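Local atomic coordinates of hemolysin II regulatory protein (Bacillus cereus, PDB entry 2JJ7), a protein that probably binds DNA as a dimeric transcriptional regulator of the TetR family, governing expression of hemolysin II. Residues E10-F20 and K51-Y62; T102-K110 and H152-F160. All coordinates share one frame; numbering follows the deposited sequence.

Contact 1 (E10-F20 and K51-Y62); sequences ENILKAAKKKF and KENLYYEVFKKY
Phe20 drives its ring between Lys51, Leu54, Tyr55 and Val58, a knob in a hole of helix 51-62. Tyr55 CD2 stands 3.8 Å above the centre of the Phe20 ring, and the two planes meet at 75°: a T-shaped stack in which Tyr55 supplies the edge. The Tyr55 hydroxyl is hydrogen-bonded to Glu107 OE2 outside the contact.

Leu13 is the second knob. Its CD2 lies 3.7 Å from Leu54 CD1 and also meets Glu57 CB, while its CD1 rests on Lys61 CD. Val58 reciprocates among Leu13, Ala16, Lys17 and Phe20, its CG2 against Ala16 CB.

Tyr62 is sandwiched, Lys61 CG over one face and Lys17 over the other. With CG anti to its backbone N (chi1 -179°) and the chain extended beyond, Lys17 lays CD 3.6 Å from the Tyr62 ring centroid. Lys17 NZ makes an off-centre cation-pi contact there and is hydrogen-bonded to Asn97. A water hydrogen-bonded to Tyr62 OH (2.7 Å) gives a weak bond to Glu10 OE2. Lys61 NZ forms a salt bridge with the same Glu10 OE2, its hydrogen bond weak.

The helix axes pass 9.5 Å apart at -95°. This near-perpendicular packing joins the first helix of the TetR-type DNA-binding domain to the helix following its predicted helix-turn-helix.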
loop_
_atom_site.group_PDB
_atom_site.type_symbol
_atom_site.label_atom_id
_atom_site.label_comp_id
_atom_site.label_asym_id
_atom_site.label_seq_id
_atom_site.Cartn_x
_atom_site.Cartn_y
_atom_site.Cartn_z
ATOM N N GLU B 10 -21.154 13.131 21.755
ATOM C CA GLU B 10 -20.467 13.603 20.563
ATOM C C GLU B 10 -19.017 13.994 20.855
ATOM O O GLU B 10 -18.107 13.580 20.136
ATOM C CB GLU B 10 -21.207 14.776 19.934
ATOM C CG GLU B 10 -20.396 15.435 18.839
ATOM C CD GLU B 10 -21.251 15.903 17.699
ATOM O OE1 GLU B 10 -22.089 16.807 17.921
ATOM O OE2 GLU B 10 -21.086 15.359 16.585
ATOM N N ASN B 11 -18.812 14.785 21.906
ATOM C CA ASN B 11 -17.469 15.081 22.381
ATOM C C ASN B 11 -16.626 13.819 22.609
ATOM O O ASN B 11 -15.452 13.780 22.223
ATOM C CB ASN B 11 -17.512 15.947 23.647
ATOM C CG ASN B 11 -17.921 17.376 23.351
ATOM O OD1 ASN B 11 -18.018 17.779 22.192
ATOM N ND2 ASN B 11 -18.164 18.152 24.397
ATOM N N ILE B 12 -17.227 12.794 23.215
ATOM C CA ILE B 12 -16.519 11.540 23.491
ATOM C C ILE B 12 -16.162 10.789 22.205
ATOM O O ILE B 12 -15.092 10.189 22.112
ATOM C CB ILE B 12 -17.305 10.613 24.448
ATOM C CG1 ILE B 12 -17.466 11.258 25.839
ATOM C CG2 ILE B 12 -16.610 9.226 24.575
ATOM C CD1 ILE B 12 -18.601 10.639 26.681
ATOM N N LEU B 13 -17.062 10.828 21.224
ATOM C CA LEU B 13 -16.826 10.180 19.940
ATOM C C LEU B 13 -15.762 10.891 19.106
ATOM O O LEU B 13 -14.930 10.227 18.483
ATOM C CB LEU B 13 -18.129 10.021 19.158
ATOM C CG LEU B 13 -19.059 8.930 19.713
ATOM C CD1 LEU B 13 -20.392 8.895 18.971
ATOM C CD2 LEU B 13 -18.387 7.561 19.693
ATOM N N LYS B 14 -15.791 12.225 19.095
ATOM C CA LYS B 14 -14.726 13.028 18.480
ATOM C C LYS B 14 -13.379 12.642 19.089
ATOM O O LYS B 14 -12.401 12.438 18.368
ATOM C CB LYS B 14 -14.970 14.534 18.674
ATOM C CG LYS B 14 -15.986 15.140 17.724
ATOM C CD LYS B 14 -16.256 16.610 18.014
ATOM C CE LYS B 14 -17.442 17.102 17.177
ATOM N NZ LYS B 14 -17.496 18.584 17.007
ATOM N N ALA B 15 -13.348 12.537 20.417
ATOM C CA ALA B 15 -12.134 12.171 21.160
ATOM C C ALA B 15 -11.637 10.782 20.791
ATOM O O ALA B 15 -10.447 10.582 20.562
ATOM C CB ALA B 15 -12.371 12.257 22.668
ATOM N N ALA B 16 -12.564 9.832 20.753
ATOM C CA ALA B 16 -12.257 8.441 20.483
ATOM C C ALA B 16 -11.741 8.272 19.040
ATOM O O ALA B 16 -10.750 7.595 18.818
ATOM C CB ALA B 16 -13.468 7.593 20.735
ATOM N N LYS B 17 -12.415 8.891 18.073
ATOM C CA LYS B 17 -11.912 8.959 16.688
ATOM C C LYS B 17 -10.455 9.431 16.665
ATOM O O LYS B 17 -9.596 8.779 16.069
ATOM C CB LYS B 17 -12.773 9.918 15.852
ATOM C CG LYS B 17 -12.366 10.043 14.386
ATOM C CD LYS B 17 -13.050 11.219 13.698
ATOM C CE LYS B 17 -13.102 11.009 12.202
ATOM N NZ LYS B 17 -13.636 12.198 11.447
ATOM N N LYS B 18 -10.190 10.560 17.326
ATOM C CA LYS B 18 -8.857 11.145 17.380
ATOM C C LYS B 18 -7.826 10.190 17.986
ATOM O O LYS B 18 -6.768 9.955 17.401
ATOM C CB LYS B 18 -8.867 12.455 18.176
ATOM C CG LYS B 18 -7.512 13.175 18.143
ATOM C CD LYS B 18 -7.455 14.381 19.059
ATOM C CE LYS B 18 -6.074 15.013 19.022
ATOM N NZ LYS B 18 -6.085 16.412 19.536
ATOM N N LYS B 19 -8.156 9.636 19.148
ATOM C CA LYS B 19 -7.229 8.805 19.911
ATOM C C LYS B 19 -6.992 7.427 19.301
ATOM O O LYS B 19 -5.847 7.001 19.162
ATOM C CB LYS B 19 -7.678 8.716 21.374
ATOM C CG LYS B 19 -7.391 9.991 22.177
ATOM C CD LYS B 19 -5.897 10.063 22.503
ATOM C CE LYS B 19 -5.460 11.458 22.875
ATOM N NZ LYS B 19 -3.978 11.554 22.914
ATOM N N PHE B 20 -8.070 6.739 18.931
ATOM C CA PHE B 20 -7.969 5.519 18.121
ATOM C C PHE B 20 -7.136 5.729 16.862
ATOM O O PHE B 20 -6.323 4.879 16.514
ATOM C CB PHE B 20 -9.350 5.015 17.704
ATOM C CG PHE B 20 -10.075 4.243 18.776
ATOM C CD1 PHE B 20 -9.455 3.190 19.445
ATOM C CD2 PHE B 20 -11.400 4.543 19.079
ATOM C CE1 PHE B 20 -10.137 2.465 20.439
ATOM C CE2 PHE B 20 -12.096 3.818 20.065
ATOM C CZ PHE B 20 -11.464 2.783 20.743
ATOM N N LYS B 51 -14.211 0.291 25.578
ATOM C CA LYS B 51 -13.651 0.774 24.335
ATOM C C LYS B 51 -14.150 0.008 23.103
ATOM O O LYS B 51 -14.206 0.577 22.026
ATOM C CB LYS B 51 -12.119 0.880 24.393
ATOM C CG LYS B 51 -11.351 -0.411 24.272
ATOM C CD LYS B 51 -9.971 -0.104 23.725
ATOM C CE LYS B 51 -9.115 -1.327 23.724
ATOM N NZ LYS B 51 -7.719 -0.978 23.400
ATOM N N GLU B 52 -14.540 -1.258 23.274
ATOM C CA GLU B 52 -15.009 -2.074 22.151
ATOM C C GLU B 52 -16.234 -1.442 21.495
ATOM O O GLU B 52 -16.276 -1.258 20.277
ATOM C CB GLU B 52 -15.289 -3.512 22.596
ATOM C CG GLU B 52 -16.053 -4.379 21.586
ATOM C CD GLU B 52 -15.177 -4.997 20.506
ATOM O OE1 GLU B 52 -14.775 -4.259 19.579
ATOM O OE2 GLU B 52 -14.914 -6.224 20.567
ATOM N N ASN B 53 -17.214 -1.088 22.319
ATOM C CA ASN B 53 -18.446 -0.478 21.841
ATOM C C ASN B 53 -18.212 0.947 21.334
ATOM O O ASN B 53 -18.822 1.383 20.362
ATOM C CB ASN B 53 -19.503 -0.491 22.947
ATOM C CG ASN B 53 -20.817 0.107 22.491
ATOM O OD1 ASN B 53 -21.413 -0.359 21.515
ATOM N ND2 ASN B 53 -21.266 1.164 23.178
ATOM N N LEU B 54 -17.316 1.661 22.007
ATOM C CA LEU B 54 -16.923 2.993 21.616
ATOM C C LEU B 54 -16.301 2.978 20.212
ATOM O O LEU B 54 -16.604 3.832 19.383
ATOM C CB LEU B 54 -15.924 3.530 22.633
ATOM C CG LEU B 54 -15.554 5.009 22.685
ATOM C CD1 LEU B 54 -16.781 5.889 22.604
ATOM C CD2 LEU B 54 -14.813 5.251 23.977
ATOM N N TYR B 55 -15.438 1.997 19.966
ATOM C CA TYR B 55 -14.852 1.747 18.648
ATOM C C TYR B 55 -15.920 1.488 17.597
ATOM O O TYR B 55 -15.886 2.091 16.533
ATOM C CB TYR B 55 -13.926 0.556 18.738
ATOM C CG TYR B 55 -13.082 0.277 17.512
ATOM C CD1 TYR B 55 -13.326 -0.850 16.742
ATOM C CD2 TYR B 55 -12.006 1.095 17.162
ATOM C CE1 TYR B 55 -12.559 -1.154 15.653
ATOM C CE2 TYR B 55 -11.214 0.795 16.042
ATOM C CZ TYR B 55 -11.508 -0.341 15.307
ATOM O OH TYR B 55 -10.777 -0.719 14.225
ATOM N N TYR B 56 -16.865 0.600 17.909
ATOM C CA TYR B 56 -17.999 0.346 17.022
ATOM C C TYR B 56 -18.720 1.659 16.702
ATOM O O TYR B 56 -19.001 1.942 15.538
ATOM C CB TYR B 56 -18.992 -0.655 17.632
ATOM C CG TYR B 56 -18.521 -2.100 17.725
ATOM C CD1 TYR B 56 -17.405 -2.560 17.026
ATOM C CD2 TYR B 56 -19.229 -3.017 18.490
ATOM C CE1 TYR B 56 -16.998 -3.892 17.122
ATOM C CE2 TYR B 56 -18.836 -4.335 18.583
ATOM C CZ TYR B 56 -17.729 -4.772 17.910
ATOM O OH TYR B 56 -17.370 -6.102 18.031
ATOM N N GLU B 57 -18.995 2.460 17.728
ATOM C CA GLU B 57 -19.704 3.720 17.549
ATOM C C GLU B 57 -18.907 4.730 16.711
ATOM O O GLU B 57 -19.493 5.560 16.014
ATOM C CB GLU B 57 -20.094 4.316 18.903
ATOM C CG GLU B 57 -21.184 3.555 19.645
ATOM C CD GLU B 57 -22.480 3.429 18.852
ATOM O OE1 GLU B 57 -22.897 4.407 18.197
ATOM O OE2 GLU B 57 -23.077 2.340 18.880
ATOM N N VAL B 58 -17.579 4.639 16.774
ATOM C CA VAL B 58 -16.693 5.473 15.957
ATOM C C VAL B 58 -16.852 5.144 14.472
ATOM O O VAL B 58 -17.028 6.047 13.651
ATOM C CB VAL B 58 -15.211 5.358 16.391
ATOM C CG1 VAL B 58 -14.268 5.884 15.294
ATOM C CG2 VAL B 58 -15.002 6.140 17.673
ATOM N N PHE B 59 -16.822 3.855 14.140
ATOM C CA PHE B 59 -17.083 3.404 12.763
ATOM C C PHE B 59 -18.487 3.790 12.277
ATOM O O PHE B 59 -18.653 4.217 11.142
ATOM C CB PHE B 59 -16.815 1.903 12.621
ATOM C CG PHE B 59 -15.426 1.599 12.102
ATOM C CD1 PHE B 59 -15.173 1.601 10.734
ATOM C CD2 PHE B 59 -14.376 1.335 12.981
ATOM C CE1 PHE B 59 -13.866 1.333 10.227
ATOM C CE2 PHE B 59 -13.085 1.064 12.500
ATOM C CZ PHE B 59 -12.835 1.069 11.114
ATOM N N LYS B 60 -19.472 3.669 13.166
ATOM C CA LYS B 60 -20.852 4.046 12.876
ATOM C C LYS B 60 -20.985 5.554 12.609
ATOM O O LYS B 60 -21.610 5.938 11.633
ATOM C CB LYS B 60 -21.759 3.628 14.041
ATOM C CG LYS B 60 -23.242 3.753 13.789
ATOM C CD LYS B 60 -24.003 3.432 15.061
ATOM C CE LYS B 60 -25.493 3.264 14.806
ATOM N NZ LYS B 60 -26.253 3.116 16.082
ATOM N N LYS B 61 -20.403 6.393 13.471
ATOM C CA LYS B 61 -20.503 7.844 13.316
ATOM C C LYS B 61 -19.684 8.374 12.142
ATOM O O LYS B 61 -20.165 9.228 11.399
ATOM C CB LYS B 61 -20.092 8.594 14.594
ATOM C CG LYS B 61 -20.428 10.086 14.513
ATOM C CD LYS B 61 -20.276 10.814 15.814
ATOM C CE LYS B 61 -20.666 12.284 15.667
ATOM N NZ LYS B 61 -22.117 12.509 15.380
ATOM N N TYR B 62 -18.461 7.870 11.972
ATOM C CA TYR B 62 -17.526 8.461 11.010
ATOM C C TYR B 62 -17.269 7.615 9.771
ATOM O O TYR B 62 -16.537 8.035 8.871
ATOM C CB TYR B 62 -16.206 8.856 11.691
ATOM C CG TYR B 62 -16.401 9.809 12.845
ATOM C CD1 TYR B 62 -16.809 11.130 12.620
ATOM C CD2 TYR B 62 -16.190 9.396 14.172
ATOM C CE1 TYR B 62 -17.004 12.025 13.691
ATOM C CE2 TYR B 62 -16.383 10.286 15.247
ATOM C CZ TYR B 62 -16.793 11.597 14.998
ATOM O OH TYR B 62 -16.991 12.484 16.045
HETATM O O HOH W 1 -18.110 14.746 15.088
#

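Contact 2 (T102-K110 and H152-F160); sequences TLAYEEIIK and HWITSIVLF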
loop_
_atom_site.group_PDB
_atom_site.type_symbol
_atom_site.label_atom_id
_atom_site.label_comp_id
_atom_site.label_asym_id
_atom_site.label_seq_id
_atom_site.Cartn_x
_atom_site.Cartn_y
_atom_site.Cartn_z
ATOM N N THR B 102 -6.872 4.952 8.530
ATOM C CA THR B 102 -5.912 4.213 9.342
ATOM C C THR B 102 -6.566 2.984 9.973
ATOM O O THR B 102 -6.027 1.884 9.885
ATOM C CB THR B 102 -5.343 5.118 10.463
ATOM O OG1 THR B 102 -4.464 6.084 9.879
ATOM C CG2 THR B 102 -4.580 4.302 11.513
ATOM N N LEU B 103 -7.739 3.172 10.574
ATOM C CA LEU B 103 -8.399 2.091 11.303
ATOM C C LEU B 103 -8.913 1.006 10.375
ATOM O O LEU B 103 -8.756 -0.188 10.675
ATOM C CB LEU B 103 -9.534 2.628 12.184
ATOM C CG LEU B 103 -9.116 3.633 13.254
ATOM C CD1 LEU B 103 -10.350 4.156 13.998
ATOM C CD2 LEU B 103 -8.086 3.023 14.215
ATOM N N ALA B 104 -9.523 1.413 9.254
ATOM C CA ALA B 104 -9.996 0.437 8.276
ATOM C C ALA B 104 -8.830 -0.286 7.649
ATOM O O ALA B 104 -8.924 -1.479 7.420
ATOM C CB ALA B 104 -10.870 1.074 7.188
ATOM N N TYR B 105 -7.730 0.417 7.376
ATOM C CA TYR B 105 -6.571 -0.272 6.802
ATOM C C TYR B 105 -6.115 -1.413 7.718
ATOM O O TYR B 105 -5.928 -2.556 7.247
ATOM C CB TYR B 105 -5.414 0.683 6.468
ATOM C CG TYR B 105 -4.179 -0.015 5.918
ATOM C CD1 TYR B 105 -4.039 -0.252 4.552
ATOM C CD2 TYR B 105 -3.157 -0.454 6.773
ATOM C CE1 TYR B 105 -2.905 -0.901 4.045
ATOM C CE2 TYR B 105 -2.043 -1.108 6.280
ATOM C CZ TYR B 105 -1.916 -1.320 4.916
ATOM O OH TYR B 105 -0.806 -1.968 4.439
ATOM N N GLU B 106 -5.944 -1.106 9.008
ATOM C CA GLU B 106 -5.503 -2.099 9.996
ATOM C C GLU B 106 -6.432 -3.307 10.048
ATOM O O GLU B 106 -5.962 -4.437 10.123
ATOM C CB GLU B 106 -5.387 -1.491 11.404
ATOM C CG GLU B 106 -4.144 -0.625 11.657
ATOM C CD GLU B 106 -2.818 -1.284 11.236
ATOM O OE1 GLU B 106 -2.651 -2.526 11.409
ATOM O OE2 GLU B 106 -1.942 -0.538 10.736
ATOM N N GLU B 107 -7.745 -3.064 10.025
ATOM C CA GLU B 107 -8.732 -4.151 10.089
ATOM C C GLU B 107 -8.732 -4.967 8.812
ATOM O O GLU B 107 -9.038 -6.170 8.831
ATOM C CB GLU B 107 -10.144 -3.607 10.343
ATOM C CG GLU B 107 -10.313 -2.835 11.664
ATOM C CD GLU B 107 -10.484 -3.736 12.897
ATOM O OE1 GLU B 107 -10.523 -4.978 12.751
ATOM O OE2 GLU B 107 -10.582 -3.195 14.025
ATOM N N ILE B 108 -8.428 -4.315 7.688
ATOM C CA ILE B 108 -8.340 -5.023 6.402
ATOM C C ILE B 108 -7.111 -5.919 6.368
ATOM O O ILE B 108 -7.195 -7.045 5.917
ATOM C CB ILE B 108 -8.308 -4.056 5.189
ATOM C CG1 ILE B 108 -9.636 -3.294 5.080
ATOM C CG2 ILE B 108 -8.009 -4.819 3.871
ATOM C CD1 ILE B 108 -9.604 -2.163 4.049
ATOM N N ILE B 109 -5.969 -5.425 6.828
ATOM C CA ILE B 109 -4.742 -6.192 6.653
ATOM C C ILE B 109 -4.598 -7.243 7.732
ATOM O O ILE B 109 -3.935 -8.254 7.516
ATOM C CB ILE B 109 -3.448 -5.322 6.592
ATOM C CG1 ILE B 109 -3.350 -4.410 7.822
ATOM C CG2 ILE B 109 -3.396 -4.556 5.274
ATOM C CD1 ILE B 109 -1.928 -4.046 8.234
ATOM N N LYS B 110 -5.201 -6.989 8.893
ATOM C CA LYS B 110 -5.148 -7.947 9.996
ATOM C C LYS B 110 -6.533 -8.172 10.596
ATOM O O LYS B 110 -6.987 -7.419 11.461
ATOM C CB LYS B 110 -4.126 -7.530 11.068
ATOM C CG LYS B 110 -3.902 -8.608 12.143
ATOM C CD LYS B 110 -2.778 -8.239 13.092
ATOM C CE LYS B 110 -2.677 -9.234 14.237
ATOM N NZ LYS B 110 -1.396 -9.068 14.990
ATOM N N HIS B 152 -4.349 -4.744 -2.870
ATOM C CA HIS B 152 -3.530 -4.244 -1.763
ATOM C C HIS B 152 -2.879 -2.883 -2.091
ATOM O O HIS B 152 -2.817 -2.000 -1.236
ATOM C CB HIS B 152 -2.468 -5.248 -1.277
ATOM C CG HIS B 152 -1.643 -4.705 -0.150
ATOM N ND1 HIS B 152 -2.113 -4.636 1.145
ATOM C CD2 HIS B 152 -0.429 -4.098 -0.140
ATOM C CE1 HIS B 152 -1.203 -4.062 1.913
ATOM N NE2 HIS B 152 -0.173 -3.722 1.157
ATOM N N TRP B 153 -2.386 -2.727 -3.319
ATOM C CA TRP B 153 -1.823 -1.443 -3.761
ATOM C C TRP B 153 -2.813 -0.271 -3.563
ATOM O O TRP B 153 -2.483 0.721 -2.911
ATOM C CB TRP B 153 -1.324 -1.544 -5.212
ATOM C CG TRP B 153 -0.933 -0.222 -5.847
ATOM C CD1 TRP B 153 0.108 0.577 -5.490
ATOM C CD2 TRP B 153 -1.573 0.429 -6.959
ATOM N NE1 TRP B 153 0.169 1.686 -6.313
ATOM C CE2 TRP B 153 -0.862 1.628 -7.212
ATOM C CE3 TRP B 153 -2.669 0.111 -7.772
ATOM C CZ2 TRP B 153 -1.223 2.519 -8.233
ATOM C CZ3 TRP B 153 -3.027 1.001 -8.797
ATOM C CH2 TRP B 153 -2.304 2.189 -9.011
ATOM N N ILE B 154 -4.030 -0.410 -4.080
ATOM C CA ILE B 154 -5.037 0.650 -3.988
ATOM C C ILE B 154 -5.487 0.900 -2.530
ATOM O O ILE B 154 -5.641 2.053 -2.073
ATOM C CB ILE B 154 -6.269 0.338 -4.919
ATOM C CG1 ILE B 154 -5.866 0.409 -6.394
ATOM C CG2 ILE B 154 -7.455 1.279 -4.609
ATOM C CD1 ILE B 154 -6.984 0.005 -7.391
ATOM N N THR B 155 -5.678 -0.184 -1.786
ATOM C CA THR B 155 -6.041 -0.098 -0.378
ATOM C C THR B 155 -5.012 0.735 0.401
ATOM O O THR B 155 -5.366 1.593 1.225
ATOM C CB THR B 155 -6.187 -1.540 0.205
ATOM O OG1 THR B 155 -7.233 -2.227 -0.519
ATOM C CG2 THR B 155 -6.525 -1.536 1.704
ATOM N N SER B 156 -3.733 0.481 0.146
ATOM C CA SER B 156 -2.674 1.142 0.883
ATOM C C SER B 156 -2.616 2.631 0.574
ATOM O O SER B 156 -2.413 3.444 1.471
ATOM C CB SER B 156 -1.320 0.469 0.620
ATOM O OG SER B 156 -0.825 0.795 -0.671
ATOM N N ILE B 157 -2.801 2.993 -0.690
ATOM C CA ILE B 157 -2.722 4.408 -1.065
ATOM C C ILE B 157 -4.012 5.202 -0.774
ATOM O O ILE B 157 -3.951 6.358 -0.349
ATOM C CB ILE B 157 -2.238 4.600 -2.523
ATOM C CG1 ILE B 157 -3.226 3.983 -3.513
ATOM C CG2 ILE B 157 -0.833 3.986 -2.697
ATOM C CD1 ILE B 157 -2.716 3.957 -4.973
ATOM N N VAL B 158 -5.169 4.584 -0.993
ATOM C CA VAL B 158 -6.439 5.283 -0.845
ATOM C C VAL B 158 -6.765 5.527 0.630
ATOM O O VAL B 158 -7.383 6.549 0.983
ATOM C CB VAL B 158 -7.599 4.529 -1.576
ATOM C CG1 VAL B 158 -8.970 4.974 -1.065
ATOM C CG2 VAL B 158 -7.492 4.779 -3.070
ATOM N N LEU B 159 -6.358 4.598 1.492
ATOM C CA LEU B 159 -6.690 4.733 2.926
ATOM C C LEU B 159 -5.659 5.490 3.743
ATOM O O LEU B 159 -5.863 5.702 4.931
ATOM C CB LEU B 159 -6.938 3.366 3.567
ATOM C CG LEU B 159 -8.075 2.538 2.954
ATOM C CD1 LEU B 159 -8.231 1.230 3.717
ATOM C CD2 LEU B 159 -9.372 3.340 2.986
ATOM N N PHE B 160 -4.535 5.859 3.127
ATOM C CA PHE B 160 -3.467 6.514 3.868
ATOM C C PHE B 160 -3.931 7.910 4.254
ATOM O O PHE B 160 -4.224 8.725 3.366
ATOM C CB PHE B 160 -2.182 6.571 3.029
ATOM C CG PHE B 160 -1.007 7.105 3.770
ATOM C CD1 PHE B 160 -0.468 8.342 3.429
ATOM C CD2 PHE B 160 -0.446 6.379 4.829
ATOM C CE1 PHE B 160 0.627 8.848 4.117
ATOM C CE2 PHE B 160 0.642 6.872 5.528
ATOM C CZ PHE B 160 1.185 8.110 5.179
#
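Leu159 and Ile108 form the apolar side of this contact, their CD1 methyls 3.7 Å apart. The Leu159 methyl also approaches Tyr105 CB at 4.0 Å and, more loosely, Ala104 CB. Thr155 CG2 meets Ile108 CD1 tip to tip at 3.9 Å; this methyl faces helix 98-109, while OG1 turns back to bond Ile151 O within its own helix.

Aromatic contacts form the other side. The first torsion of Tyr105 (178°) points CG away from its own amide nitrogen and carries the ring across to Thr155 and Ser156, with CE1 3.8 Å from Ser156 CA. Ile109 CG2 lies 3.6 Å above one face of the Tyr105 ring, offset toward the rim. The same methyl meets the edge of the His152 imidazole, whose CE1 is 3.3 Å from Tyr105 OH.

Polar groups make no hydrogen bond across the two segments. Ser156 OG donates to Trp153 O at 2.8 Å, 27° out of the carbonyl plane, and also bonds Ser156 OG of the second subunit.

The axes of the two short helical segments approach to 10.1 Å and run roughly antiparallel, at 154°, as part of the all-helical C-terminal domain of a TetR-family regulator. Phe126 of helix 123-126 packs on Thr155 and Leu159, and helices 79-96 and 169-181 cover Val158. The Ser156 pair, with His149 of the second subunit stacked on Tyr105, places these helices at the subunit interface.

How the contacts relate
Contact 1 belongs to the DNA-binding domain, contact 2 to the C-terminal domain; their centres are about 19 Å apart, and both segments of contact 1 precede those of contact 2 in the chain. Helix 98-109 joins them. Tyr55 OH is 2.5 Å from Glu107 OE2, a probable hydrogen bond, and Arg114 forms a salt bridge with the same carboxylate. Beside this polar link, Phe59 CZ packs 3.8 Å from Leu103 CB. One helix thus touches the DNA-binding domain through Leu103 and Glu107 and faces helix 147-158 through Tyr105 and Ile108. Contact 2 also borders the second subunit, whereas no other chain of the assembly touches contact 1.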